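Local coordinates for protein transcriptional regulator nlh2 (Aquifex aeolicus, PDB 4G3V) that probably serves as the regulatory GAF domain of a sigma-54-dependent transcriptional activator, captured here in an inactive state, at residues A[40-45]-A[132-137]; A[80-85]-A[124-129]; A[114-119]-A[144-149]. All blocks are in the same frame, centred on the assembly; numbering follows the deposited sequence.

Interaction 1: A[40-45]-A[132-137]; sequences LGVEHS and IFKEFS
Two direct hydrogen bonds join the residues where helix 25-40 gives way to strand 44-51 with the end of strand 125-135. Phe133 N donates to His44 O over 3.0 Å, nearly straight with an N-H...O angle of 161°, and it lies in the plane of the carbonyl. The second comes from a side chain: Lys134 runs extended through chi3 and bends only at chi4 (66°), which turns NZ onto Leu40 O at 2.9 Å, again in the carbonyl plane. Since Leu40 closes its helix and Gly41 follows with positive phi, the ammonium meets a C-terminal carbonyl, where its charge would probably suit the helix dipole.

Two waters bridge the segments between these bonds. Water 1 accepts from Glu43 N at 2.7 Å and lies 2.8 Å from Phe133 O, spanning the backbones where the strands have not yet come together; Gly41 O is also near, and in all more acceptors are in reach than its two protons can serve. A second water receives the N-H of Glu135 and donates to Glu43 OE1, tying that carboxylate to the strand indirectly.

Apolar contacts lie beside the polar ones. Val42 CG1, anti to its backbone N, reaches Ile132 CB at 3.7 Å, the two side chains crossing at about a right angle, while CG2 rests near the aliphatic CD of Lys134. Ser45 CB touches Ile132 CG2 at 4.0 Å on one face of the sheet; on the other, His44 and Phe133 meet through their CB atoms. The His44 ring is directed elsewhere, its ND1 bonding with Tyr63 N.

Ser45 and Ile132 form an antiparallel non-hydrogen-bonded pair, with CA atoms 4.3 Å apart. This is consistent with the helix-to-strand entry into the central antiparallel sheet of the GAF fold, where strand 44-51 runs beside strand 125-135.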
ATOM      1  N   LEU A  40       7.894   3.310 -13.145  1.00 34.06           N
ATOM      2  CA  LEU A  40       7.439   4.693 -12.944  1.00 34.00           C
ATOM      3  C   LEU A  40       8.427   5.787 -13.341  1.00 36.49           C
ATOM      4  O   LEU A  40       8.128   6.972 -13.157  1.00 38.58           O
ATOM      5  CB  LEU A  40       7.047   4.914 -11.477  1.00 34.73           C
ATOM      6  CG  LEU A  40       5.888   4.062 -10.970  1.00 37.87           C
ATOM      7  CD1 LEU A  40       5.523   4.475  -9.563  1.00 36.96           C
ATOM      8  CD2 LEU A  40       4.679   4.183 -11.898  1.00 40.25           C
ATOM      9  N   GLY A  41       9.595   5.408 -13.854  1.00 36.81           N
ATOM     10  CA  GLY A  41      10.549   6.367 -14.389  1.00 41.37           C
ATOM     11  C   GLY A  41      11.313   7.150 -13.337  1.00 41.99           C
ATOM     12  O   GLY A  41      11.790   8.264 -13.591  1.00 46.21           O
ATOM     13  N   VAL A  42      11.434   6.581 -12.149  1.00 36.89           N
ATOM     14  CA  VAL A  42      12.148   7.246 -11.066  1.00 37.61           C
ATOM     15  C   VAL A  42      13.631   6.965 -11.204  1.00 38.64           C
ATOM     16  O   VAL A  42      14.091   5.873 -10.884  1.00 38.13           O
ATOM     17  CB  VAL A  42      11.663   6.759  -9.696  1.00 34.57           C
ATOM     18  CG1 VAL A  42      12.520   7.344  -8.585  1.00 33.71           C
ATOM     19  CG2 VAL A  42      10.202   7.117  -9.507  1.00 33.80           C
ATOM     20  N   GLU A  43      14.380   7.959 -11.674  1.00 39.70           N
ATOM     21  CA  GLU A  43      15.770   7.742 -12.057  1.00 43.34           C
ATOM     22  C   GLU A  43      16.766   7.857 -10.899  1.00 40.60           C
ATOM     23  O   GLU A  43      17.854   7.303 -10.970  1.00 39.69           O
ATOM     24  CB  GLU A  43      16.144   8.694 -13.206  1.00 50.65           C
ATOM     25  CG  GLU A  43      15.469   8.321 -14.542  1.00 56.87           C
ATOM     26  CD  GLU A  43      15.190   9.523 -15.441  1.00 65.59           C
ATOM     27  OE1 GLU A  43      14.197  10.238 -15.184  1.00 71.82           O
ATOM     28  OE2 GLU A  43      15.946   9.755 -16.408  1.00 66.37           O
ATOM     29  N   HIS A  44      16.397   8.568  -9.839  1.00 37.21           N
ATOM     30  CA  HIS A  44      17.261   8.721  -8.674  1.00 35.36           C
ATOM     31  C   HIS A  44      16.465   8.480  -7.399  1.00 32.03           C
ATOM     32  O   HIS A  44      15.405   9.074  -7.201  1.00 32.15           O
ATOM     33  CB  HIS A  44      17.861  10.131  -8.625  1.00 36.68           C
ATOM     34  CG  HIS A  44      18.480  10.575  -9.920  1.00 39.48           C
ATOM     35  ND1 HIS A  44      19.756  10.231 -10.286  1.00 42.63           N
ATOM     36  CD2 HIS A  44      17.987  11.336 -10.928  1.00 43.34           C
ATOM     37  CE1 HIS A  44      20.039  10.765 -11.468  1.00 44.93           C
ATOM     38  NE2 HIS A  44      18.982  11.443 -11.875  1.00 45.49           N
ATOM     39  N   SER A  45      16.979   7.638  -6.516  1.00 29.62           N
ATOM     40  CA  SER A  45      16.232   7.298  -5.313  1.00 29.71           C
ATOM     41  C   SER A  45      17.126   6.648  -4.290  1.00 29.61           C
ATOM     42  O   SER A  45      18.196   6.135  -4.624  1.00 29.81           O
ATOM     43  CB  SER A  45      15.093   6.321  -5.645  1.00 30.21           C
ATOM     44  OG  SER A  45      15.612   5.110  -6.172  1.00 29.04           O
ATOM     45  N   ILE A 132      12.707   9.942  -3.338  1.00 25.45           N
ATOM     46  CA  ILE A 132      12.832   9.834  -4.786  1.00 26.12           C
ATOM     47  C   ILE A 132      12.878  11.211  -5.431  1.00 27.40           C
ATOM     48  O   ILE A 132      12.349  12.179  -4.893  1.00 26.68           O
ATOM     49  CB  ILE A 132      11.678   9.004  -5.415  1.00 28.94           C
ATOM     50  CG1 ILE A 132      10.352   9.752  -5.380  1.00 32.54           C
ATOM     51  CG2 ILE A 132      11.506   7.676  -4.693  1.00 29.82           C
ATOM     52  CD1 ILE A 132      10.011  10.465  -6.650  1.00 35.16           C
ATOM     53  N   PHE A 133      13.518  11.286  -6.590  1.00 29.36           N
ATOM     54  CA  PHE A 133      13.557  12.504  -7.374  1.00 30.46           C
ATOM     55  C   PHE A 133      12.964  12.193  -8.748  1.00 32.26           C
ATOM     56  O   PHE A 133      13.316  11.184  -9.374  1.00 35.96           O
ATOM     57  CB  PHE A 133      14.998  12.968  -7.536  1.00 31.42           C
ATOM     58  CG  PHE A 133      15.630  13.447  -6.263  1.00 33.54           C
ATOM     59  CD1 PHE A 133      16.197  12.551  -5.381  1.00 33.30           C
ATOM     60  CD2 PHE A 133      15.665  14.802  -5.958  1.00 34.83           C
ATOM     61  CE1 PHE A 133      16.782  12.986  -4.211  1.00 36.44           C
ATOM     62  CE2 PHE A 133      16.242  15.242  -4.794  1.00 35.64           C
ATOM     63  CZ  PHE A 133      16.809  14.329  -3.914  1.00 36.30           C
ATOM     64  N   LYS A 134      12.060  13.036  -9.219  1.00 33.55           N
ATOM     65  CA  LYS A 134      11.423  12.794 -10.495  1.00 35.58           C
ATOM     66  C   LYS A 134      10.856  14.087 -11.073  1.00 37.56           C
ATOM     67  O   LYS A 134      10.349  14.925 -10.337  1.00 36.91           O
ATOM     68  CB  LYS A 134      10.304  11.771 -10.318  1.00 36.23           C
ATOM     69  CG  LYS A 134       9.517  11.489 -11.593  1.00 39.95           C
ATOM     70  CD  LYS A 134       8.487  10.396 -11.347  1.00 42.77           C
ATOM     71  CE  LYS A 134       7.504  10.286 -12.495  1.00 44.55           C
ATOM     72  NZ  LYS A 134       8.175   9.835 -13.742  1.00 44.02           N
ATOM     73  N   GLU A 135      10.948  14.241 -12.388  1.00 40.22           N
ATOM     74  CA  GLU A 135      10.406  15.415 -13.067  1.00 45.62           C
ATOM     75  C   GLU A 135       8.885  15.360 -13.207  1.00 44.93           C
ATOM     76  O   GLU A 135       8.316  14.325 -13.535  1.00 44.50           O
ATOM     77  CB  GLU A 135      11.006  15.544 -14.471  1.00 48.60           C
ATOM     78  CG  GLU A 135      12.473  15.914 -14.513  1.00 50.87           C
ATOM     79  CD  GLU A 135      12.896  16.332 -15.909  1.00 56.51           C
ATOM     80  OE1 GLU A 135      12.333  15.787 -16.881  1.00 59.60           O
ATOM     81  OE2 GLU A 135      13.770  17.213 -16.039  1.00 57.19           O
ATOM     82  N   PHE A 136       8.247  16.504 -12.996  1.00 44.87           N
ATOM     83  CA  PHE A 136       6.810  16.656 -13.174  1.00 46.66           C
ATOM     84  C   PHE A 136       6.552  17.969 -13.892  1.00 55.36           C
ATOM     85  O   PHE A 136       7.326  18.921 -13.751  1.00 55.20           O
ATOM     86  CB  PHE A 136       6.096  16.689 -11.832  1.00 43.89           C
ATOM     87  CG  PHE A 136       6.162  15.397 -11.086  1.00 41.83           C
ATOM     88  CD1 PHE A 136       5.210  14.417 -11.293  1.00 43.96           C
ATOM     89  CD2 PHE A 136       7.183  15.159 -10.187  1.00 40.11           C
ATOM     90  CE1 PHE A 136       5.270  13.222 -10.614  1.00 43.07           C
ATOM     91  CE2 PHE A 136       7.250  13.962  -9.492  1.00 39.45           C
ATOM     92  CZ  PHE A 136       6.292  12.993  -9.707  1.00 42.18           C
ATOM     93  N   SER A 137       5.450  18.020 -14.633  1.00 62.80           N
ATOM     94  CA  SER A 137       5.096  19.199 -15.415  1.00 69.65           C
ATOM     95  C   SER A 137       3.928  19.989 -14.816  1.00 74.87           C
ATOM     96  O   SER A 137       3.480  20.970 -15.407  1.00 72.50           O
ATOM     97  CB  SER A 137       4.765  18.784 -16.846  1.00 70.51           C
ATOM     98  OG  SER A 137       5.893  18.186 -17.463  1.00 71.83           O
TER
HETATM   99  O   HOH W   1      13.350  10.474 -12.049  1.00 54.15           O
HETATM  100  O   HOH W   2      12.656  12.117 -13.970  1.00 50.73           O

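Interaction 2: A[80-85]-A[124-129]; sequences KVFQRG and GEVKGV
Val126 is the first residue of segment 124-129 to engage the helix, and its CB is directed toward it. With chi1 at 180°, CG1 stands anti to the backbone N and CG2 beside it, so the two methyls divide between different targets. CG1 meets Phe82 CD1 at 3.8 Å, lying near the plane of the ring and therefore at its edge, not over a face. CG2 packs on the backbone at Gly85, 3.5 Å from its CA, and 3.7 Å from Phe82 O. A CB modelled onto Gly85 would lie only about 3.1 Å from Val126 CG2, and phi there is positive (69°); tight room and positive phi are both consistent with a glycine here, and its N-H bonds to Val81 O.

At Lys127 and Gly128 the strand carries a classic beta bulge, both residues facing Ile120 on the neighbouring strand, and Lys127 starts away from the helix. The chain regains the helix at Val129. Its CG2, again beside the backbone N, comes within 3.9 Å of Phe82 N and so packs on the helical backbone itself. The same methyl also receives Val81 CG1 at 4.1 Å, the two valines crossing obliquely. Phe82 thus takes part at both levels, its ring edge and carbonyl oxygen against Val126, its N and CB against Val129.

The axes of helix 80-84 and strand 125-129 run nearly antiparallel, at 163°, and approach to 8.3 Å, a separation consistent with a helix lying directly on a sheet through small side chains. Around this layer, strand 113-122 supplies Ala117 to both Val81 and Val129, Leu55 of strand 54-61 meets Phe82 and Val129, and Leu88 of strand 88-90 packs against Val81.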
ATOM      1  N   LYS A  80      13.718  15.893   7.983  1.00 29.54           N
ATOM      2  CA  LYS A  80      12.452  16.351   8.549  1.00 29.57           C
ATOM      3  C   LYS A  80      11.399  15.247   8.514  1.00 28.17           C
ATOM      4  O   LYS A  80      10.624  15.090   9.455  1.00 29.12           O
ATOM      5  CB  LYS A  80      11.956  17.605   7.832  1.00 32.09           C
ATOM      6  CG  LYS A  80      12.704  18.867   8.242  1.00 35.59           C
ATOM      7  CD  LYS A  80      12.356  20.033   7.330  1.00 40.26           C
ATOM      8  CE  LYS A  80      12.879  21.337   7.884  1.00 44.48           C
ATOM      9  NZ  LYS A  80      14.352  21.306   8.082  1.00 48.75           N
ATOM     10  N   VAL A  81      11.382  14.464   7.441  1.00 25.19           N
ATOM     11  CA  VAL A  81      10.451  13.342   7.358  1.00 24.43           C
ATOM     12  C   VAL A  81      10.794  12.343   8.452  1.00 27.19           C
ATOM     13  O   VAL A  81       9.910  11.780   9.091  1.00 27.59           O
ATOM     14  CB  VAL A  81      10.496  12.671   5.970  1.00 24.85           C
ATOM     15  CG1 VAL A  81       9.608  11.428   5.952  1.00 26.37           C
ATOM     16  CG2 VAL A  81      10.036  13.672   4.888  1.00 26.27           C
ATOM     17  N   PHE A  82      12.093  12.141   8.659  1.00 26.78           N
ATOM     18  CA  PHE A  82      12.606  11.276   9.720  1.00 29.58           C
ATOM     19  C   PHE A  82      12.086  11.732  11.082  1.00 29.02           C
ATOM     20  O   PHE A  82      11.577  10.935  11.867  1.00 31.84           O
ATOM     21  CB  PHE A  82      14.141  11.323   9.675  1.00 31.34           C
ATOM     22  CG  PHE A  82      14.840  10.521  10.753  1.00 33.36           C
ATOM     23  CD1 PHE A  82      14.216   9.481  11.410  1.00 38.37           C
ATOM     24  CD2 PHE A  82      16.148  10.831  11.096  1.00 34.45           C
ATOM     25  CE1 PHE A  82      14.899   8.754  12.404  1.00 42.13           C
ATOM     26  CE2 PHE A  82      16.834  10.115  12.081  1.00 37.56           C
ATOM     27  CZ  PHE A  82      16.211   9.081  12.733  1.00 40.88           C
ATOM     28  N   GLN A  83      12.189  13.024  11.342  1.00 29.15           N
ATOM     29  CA  GLN A  83      11.803  13.605  12.631  1.00 28.94           C
ATOM     30  C   GLN A  83      10.310  13.530  12.917  1.00 30.34           C
ATOM     31  O   GLN A  83       9.902  13.110  14.005  1.00 30.37           O
ATOM     32  CB  GLN A  83      12.223  15.069  12.679  1.00 30.60           C
ATOM     33  CG  GLN A  83      11.769  15.773  13.945  1.00 34.52           C
ATOM     34  CD  GLN A  83      11.934  17.268  13.860  1.00 38.58           C
ATOM     35  OE1 GLN A  83      12.777  17.762  13.110  1.00 38.41           O
ATOM     36  NE2 GLN A  83      11.111  18.010  14.622  1.00 39.59           N
ATOM     37  N   ARG A  84       9.497  13.945  11.947  1.00 29.09           N
ATOM     38  CA  ARG A  84       8.061  14.098  12.174  1.00 28.42           C
ATOM     39  C   ARG A  84       7.242  12.903  11.745  1.00 28.59           C
ATOM     40  O   ARG A  84       6.094  12.764  12.167  1.00 29.27           O
ATOM     41  CB  ARG A  84       7.530  15.323  11.448  1.00 29.86           C
ATOM     42  CG  ARG A  84       8.092  16.596  11.983  1.00 32.73           C
ATOM     43  CD  ARG A  84       7.261  17.821  11.590  1.00 31.53           C
ATOM     44  NE  ARG A  84       7.976  19.013  12.023  1.00 32.64           N
ATOM     45  CZ  ARG A  84       7.944  19.488  13.257  1.00 33.17           C
ATOM     46  NH1 ARG A  84       7.166  18.921  14.178  1.00 35.39           N
ATOM     47  NH2 ARG A  84       8.675  20.543  13.552  1.00 34.94           N
ATOM     48  N   GLY A  85       7.812  12.057  10.889  1.00 26.33           N
ATOM     49  CA  GLY A  85       7.098  10.884  10.439  1.00 26.65           C
ATOM     50  C   GLY A  85       5.935  11.271   9.540  1.00 28.31           C
ATOM     51  O   GLY A  85       4.920  10.585   9.485  1.00 30.46           O
ATOM     52  N   GLY A 124       4.166   2.287  13.863  1.00 29.92           N
ATOM     53  CA  GLY A 124       3.998   3.726  13.918  1.00 31.16           C
ATOM     54  C   GLY A 124       5.277   4.504  14.205  1.00 31.55           C
ATOM     55  O   GLY A 124       5.263   5.728  14.202  1.00 34.12           O
ATOM     56  N   GLU A 125       6.386   3.814  14.446  1.00 32.78           N
ATOM     57  CA  GLU A 125       7.662   4.495  14.682  1.00 34.73           C
ATOM     58  C   GLU A 125       8.479   4.567  13.407  1.00 30.37           C
ATOM     59  O   GLU A 125       8.579   3.574  12.683  1.00 28.58           O
ATOM     60  CB  GLU A 125       8.486   3.767  15.744  1.00 39.07           C
ATOM     61  CG  GLU A 125       7.881   3.788  17.126  1.00 51.11           C
ATOM     62  CD  GLU A 125       8.855   3.301  18.188  1.00 60.81           C
ATOM     63  OE1 GLU A 125       9.830   2.590  17.831  1.00 63.23           O
ATOM     64  OE2 GLU A 125       8.649   3.642  19.377  1.00 63.59           O
ATOM     65  N   VAL A 126       9.100   5.715  13.150  1.00 28.52           N
ATOM     66  CA  VAL A 126       9.938   5.856  11.948  1.00 27.85           C
ATOM     67  C   VAL A 126      11.224   5.023  12.040  1.00 30.80           C
ATOM     68  O   VAL A 126      12.054   5.202  12.939  1.00 31.86           O
ATOM     69  CB  VAL A 126      10.319   7.318  11.674  1.00 28.23           C
ATOM     70  CG1 VAL A 126      11.182   7.422  10.442  1.00 29.46           C
ATOM     71  CG2 VAL A 126       9.066   8.197  11.534  1.00 28.80           C
ATOM     72  N   LYS A 127      11.387   4.118  11.087  1.00 28.36           N
ATOM     73  CA  LYS A 127      12.569   3.277  11.020  1.00 29.29           C
ATOM     74  C   LYS A 127      13.378   3.561   9.764  1.00 28.01           C
ATOM     75  O   LYS A 127      14.454   3.010   9.582  1.00 30.03           O
ATOM     76  CB  LYS A 127      12.153   1.811  11.030  1.00 31.43           C
ATOM     77  CG  LYS A 127      11.368   1.403  12.254  1.00 36.73           C
ATOM     78  CD  LYS A 127      12.192   1.633  13.494  1.00 42.60           C
ATOM     79  CE  LYS A 127      11.788   0.691  14.618  1.00 48.15           C
ATOM     80  NZ  LYS A 127      12.754   0.759  15.748  1.00 52.83           N
ATOM     81  N   GLY A 128      12.835   4.386   8.872  1.00 28.11           N
ATOM     82  CA  GLY A 128      13.549   4.764   7.669  1.00 25.88           C
ATOM     83  C   GLY A 128      12.771   5.769   6.839  1.00 24.77           C
ATOM     84  O   GLY A 128      11.674   6.215   7.211  1.00 25.30           O
ATOM     85  N   VAL A 129      13.356   6.146   5.712  1.00 23.17           N
ATOM     86  CA  VAL A 129      12.698   7.051   4.766  1.00 24.78           C
ATOM     87  C   VAL A 129      13.022   6.587   3.359  1.00 24.82           C
ATOM     88  O   VAL A 129      14.149   6.155   3.099  1.00 26.46           O
ATOM     89  CB  VAL A 129      13.208   8.509   4.934  1.00 25.39           C
ATOM     90  CG1 VAL A 129      12.663   9.420   3.821  1.00 24.89           C
ATOM     91  CG2 VAL A 129      12.868   9.039   6.342  1.00 27.32           C
TER

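Interaction 3: A[114-119]-A[144-149]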
ATOM      1  N   ALA A 114      11.089  17.138  -8.799  1.00 34.49           N
ATOM      2  CA  ALA A 114      10.560  17.224  -7.446  1.00 32.55           C
ATOM      3  C   ALA A 114      11.232  16.179  -6.564  1.00 32.25           C
ATOM      4  O   ALA A 114      11.770  15.179  -7.049  1.00 31.52           O
ATOM      5  CB  ALA A 114       9.066  17.019  -7.444  1.00 32.29           C
ATOM      6  N   LEU A 115      11.189  16.422  -5.259  1.00 30.36           N
ATOM      7  CA  LEU A 115      11.646  15.462  -4.275  1.00 28.45           C
ATOM      8  C   LEU A 115      10.422  14.981  -3.503  1.00 28.20           C
ATOM      9  O   LEU A 115       9.639  15.795  -3.011  1.00 29.52           O
ATOM     10  CB  LEU A 115      12.659  16.121  -3.333  1.00 32.43           C
ATOM     11  CG  LEU A 115      13.367  15.246  -2.298  1.00 35.05           C
ATOM     12  CD1 LEU A 115      14.554  15.969  -1.680  1.00 38.82           C
ATOM     13  CD2 LEU A 115      12.422  14.810  -1.215  1.00 33.19           C
ATOM     14  N   ILE A 116      10.232  13.672  -3.420  1.00 25.07           N
ATOM     15  CA  ILE A 116       9.191  13.128  -2.546  1.00 27.41           C
ATOM     16  C   ILE A 116       9.854  12.191  -1.550  1.00 26.30           C
ATOM     17  O   ILE A 116      10.564  11.270  -1.938  1.00 26.05           O
ATOM     18  CB  ILE A 116       8.123  12.346  -3.320  1.00 29.96           C
ATOM     19  CG1 ILE A 116       7.417  13.259  -4.317  1.00 29.39           C
ATOM     20  CG2 ILE A 116       7.108  11.712  -2.351  1.00 28.93           C
ATOM     21  CD1 ILE A 116       6.457  12.531  -5.227  1.00 33.26           C
ATOM     22  N   ALA A 117       9.619  12.438  -0.270  1.00 24.95           N
ATOM     23  CA  ALA A 117      10.205  11.634   0.783  1.00 26.37           C
ATOM     24  C   ALA A 117       9.086  11.163   1.699  1.00 25.81           C
ATOM     25  O   ALA A 117       8.268  11.974   2.167  1.00 24.82           O
ATOM     26  CB  ALA A 117      11.248  12.436   1.548  1.00 27.13           C
ATOM     27  N   ALA A 118       9.035   9.856   1.934  1.00 23.81           N
ATOM     28  CA  ALA A 118       7.977   9.266   2.743  1.00 22.75           C
ATOM     29  C   ALA A 118       8.578   8.393   3.831  1.00 21.93           C
ATOM     30  O   ALA A 118       9.579   7.681   3.609  1.00 22.14           O
ATOM     31  CB  ALA A 118       7.039   8.443   1.887  1.00 25.26           C
ATOM     32  N   PRO A 119       7.951   8.412   5.006  1.00 22.87           N
ATOM     33  CA  PRO A 119       8.473   7.639   6.133  1.00 23.61           C
ATOM     34  C   PRO A 119       8.189   6.148   5.964  1.00 24.14           C
ATOM     35  O   PRO A 119       7.211   5.738   5.316  1.00 24.86           O
ATOM     36  CB  PRO A 119       7.708   8.198   7.332  1.00 25.57           C
ATOM     37  CG  PRO A 119       6.428   8.671   6.767  1.00 27.95           C
ATOM     38  CD  PRO A 119       6.705   9.119   5.348  1.00 23.08           C
ATOM     39  N   ASN A 144      -0.711  13.234  -6.990  1.00 59.87           N
ATOM     40  CA  ASN A 144      -1.153  11.864  -7.202  1.00 61.12           C
ATOM     41  C   ASN A 144      -0.009  10.877  -7.003  1.00 56.95           C
ATOM     42  O   ASN A 144      -0.171   9.821  -6.385  1.00 58.97           O
ATOM     43  CB  ASN A 144      -1.739  11.703  -8.603  1.00 67.94           C
ATOM     44  CG  ASN A 144      -2.151  10.272  -8.902  1.00 72.87           C
ATOM     45  OD1 ASN A 144      -3.143   9.773  -8.363  1.00 75.44           O
ATOM     46  ND2 ASN A 144      -1.395   9.608  -9.773  1.00 75.00           N
ATOM     47  N   PHE A 145       1.158  11.233  -7.524  1.00 49.54           N
ATOM     48  CA  PHE A 145       2.317  10.367  -7.444  1.00 42.69           C
ATOM     49  C   PHE A 145       2.739  10.183  -5.989  1.00 40.11           C
ATOM     50  O   PHE A 145       3.170   9.093  -5.577  1.00 39.23           O
ATOM     51  CB  PHE A 145       3.456  10.977  -8.251  1.00 41.69           C
ATOM     52  CG  PHE A 145       4.507   9.996  -8.644  1.00 39.64           C
ATOM     53  CD1 PHE A 145       4.350   9.222  -9.773  1.00 43.39           C
ATOM     54  CD2 PHE A 145       5.656   9.862  -7.902  1.00 38.78           C
ATOM     55  CE1 PHE A 145       5.325   8.322 -10.146  1.00 44.58           C
ATOM     56  CE2 PHE A 145       6.632   8.962  -8.261  1.00 39.74           C
ATOM     57  CZ  PHE A 145       6.469   8.189  -9.380  1.00 43.34           C
ATOM     58  N   TYR A 146       2.594  11.239  -5.197  1.00 36.66           N
ATOM     59  CA  TYR A 146       2.974  11.174  -3.805  1.00 36.41           C
ATOM     60  C   TYR A 146       2.249  10.037  -3.088  1.00 32.82           C
ATOM     61  O   TYR A 146       2.840   9.362  -2.251  1.00 35.76           O
ATOM     62  CB  TYR A 146       2.703  12.500  -3.070  1.00 40.09           C
ATOM     63  CG  TYR A 146       2.295  12.253  -1.648  1.00 49.29           C
ATOM     64  CD1 TYR A 146       3.187  11.686  -0.743  1.00 53.06           C
ATOM     65  CD2 TYR A 146       1.008  12.536  -1.212  1.00 52.40           C
ATOM     66  CE1 TYR A 146       2.809  11.419   0.567  1.00 55.74           C
ATOM     67  CE2 TYR A 146       0.623  12.275   0.086  1.00 57.10           C
ATOM     68  CZ  TYR A 146       1.526  11.715   0.973  1.00 58.99           C
ATOM     69  OH  TYR A 146       1.146  11.462   2.274  1.00 62.39           O
ATOM     70  N   GLN A 147       0.975   9.824  -3.399  1.00 31.60           N
ATOM     71  CA  GLN A 147       0.191   8.803  -2.694  1.00 31.83           C
ATOM     72  C   GLN A 147       0.858   7.443  -2.882  1.00 30.79           C
ATOM     73  O   GLN A 147       0.974   6.639  -1.943  1.00 28.62           O
ATOM     74  CB  GLN A 147      -1.263   8.772  -3.198  1.00 36.84           C
ATOM     75  CG  GLN A 147      -2.202   7.879  -2.355  1.00 39.66           C
ATOM     76  CD  GLN A 147      -3.691   8.011  -2.730  1.00 42.49           C
ATOM     77  OE1 GLN A 147      -4.043   8.657  -3.718  1.00 45.18           O
ATOM     78  NE2 GLN A 147      -4.567   7.403  -1.923  1.00 40.84           N
ATOM     79  N   THR A 148       1.316   7.189  -4.097  1.00 27.66           N
ATOM     80  CA  THR A 148       1.943   5.913  -4.400  1.00 28.34           C
ATOM     81  C   THR A 148       3.289   5.734  -3.685  1.00 24.71           C
ATOM     82  O   THR A 148       3.589   4.653  -3.176  1.00 25.32           O
ATOM     83  CB  THR A 148       2.105   5.741  -5.905  1.00 29.10           C
ATOM     84  OG1 THR A 148       0.809   5.589  -6.489  1.00 30.86           O
ATOM     85  CG2 THR A 148       2.924   4.516  -6.216  1.00 29.73           C
ATOM     86  N   ILE A 149       4.099   6.782  -3.608  1.00 24.79           N
ATOM     87  CA  ILE A 149       5.342   6.675  -2.855  1.00 26.00           C
ATOM     88  C   ILE A 149       5.025   6.415  -1.374  1.00 26.07           C
ATOM     89  O   ILE A 149       5.714   5.631  -0.698  1.00 25.27           O
ATOM     90  CB  ILE A 149       6.230   7.918  -3.047  1.00 26.32           C
ATOM     91  CG1 ILE A 149       6.581   8.076  -4.530  1.00 29.48           C
ATOM     92  CG2 ILE A 149       7.508   7.820  -2.187  1.00 26.89           C
ATOM     93  CD1 ILE A 149       7.321   6.902  -5.117  1.00 30.38           C
TER
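Ile116 supplies most of the strand's share of this apolar contact, its two branches parting toward different residues of the helix. CD1, at the end of an extended chain (chi2 174°), reaches the edge of the Phe145 ring at CD2, 3.9 Å away, and also approaches Tyr146 CA. CG2, anti to the backbone N, meets Ile149 CG2 at 3.9 Å and lies 4.2 Å from Tyr146 CD1, at the edge of that ring. Two residues on, Ala118 CB is 4.1 Å from Ile149 CG2, the short side chain letting the helix pass close. An alanine at Ile116 would remove both branches and would probably loosen the packing of Phe145 and Ile149 on the strand.

The segment axes approach to 8.7 Å at 35°, placing helix 139-162, the last of this fragment, across one face of the GAF sheet, while helix 76-84 meets Ala117 on the other.

Farther out, Phe136 sets its ring edge-to-face with Phe145, whose side chain also touches Val42 and Glu8. Backbone hydrogen bonds between Ile116 and Ile132 and between Ala118 and Ile130 hold the strand in the sheet. Tyr146 also packs on Ile9 of the second subunit.

Overall arrangement
Strand 125-135 links interactions 1 and 2, which use its end and its beginning; their centres lie about 21 Å apart, on opposite sides of the chain's centre. Interaction 3 falls between them, with centres about 10 Å from interaction 1 and 14 Å from interaction 2, on the adjacent strand 113-122. Along the chain, segments 40-45, 80-85 and 114-119 come first, followed by 124-129, 132-137 and 144-149. Interaction 3 therefore crosses both others in sequence. Interaction 1 pairs strands 44-51 and 125-135, strand 113-122 adjoins the latter in the same sheet, and interactions 2 and 3 place helices 76-84 and 139-162 on its two faces, a helix-sheet-helix layering consistent with a single GAF domain.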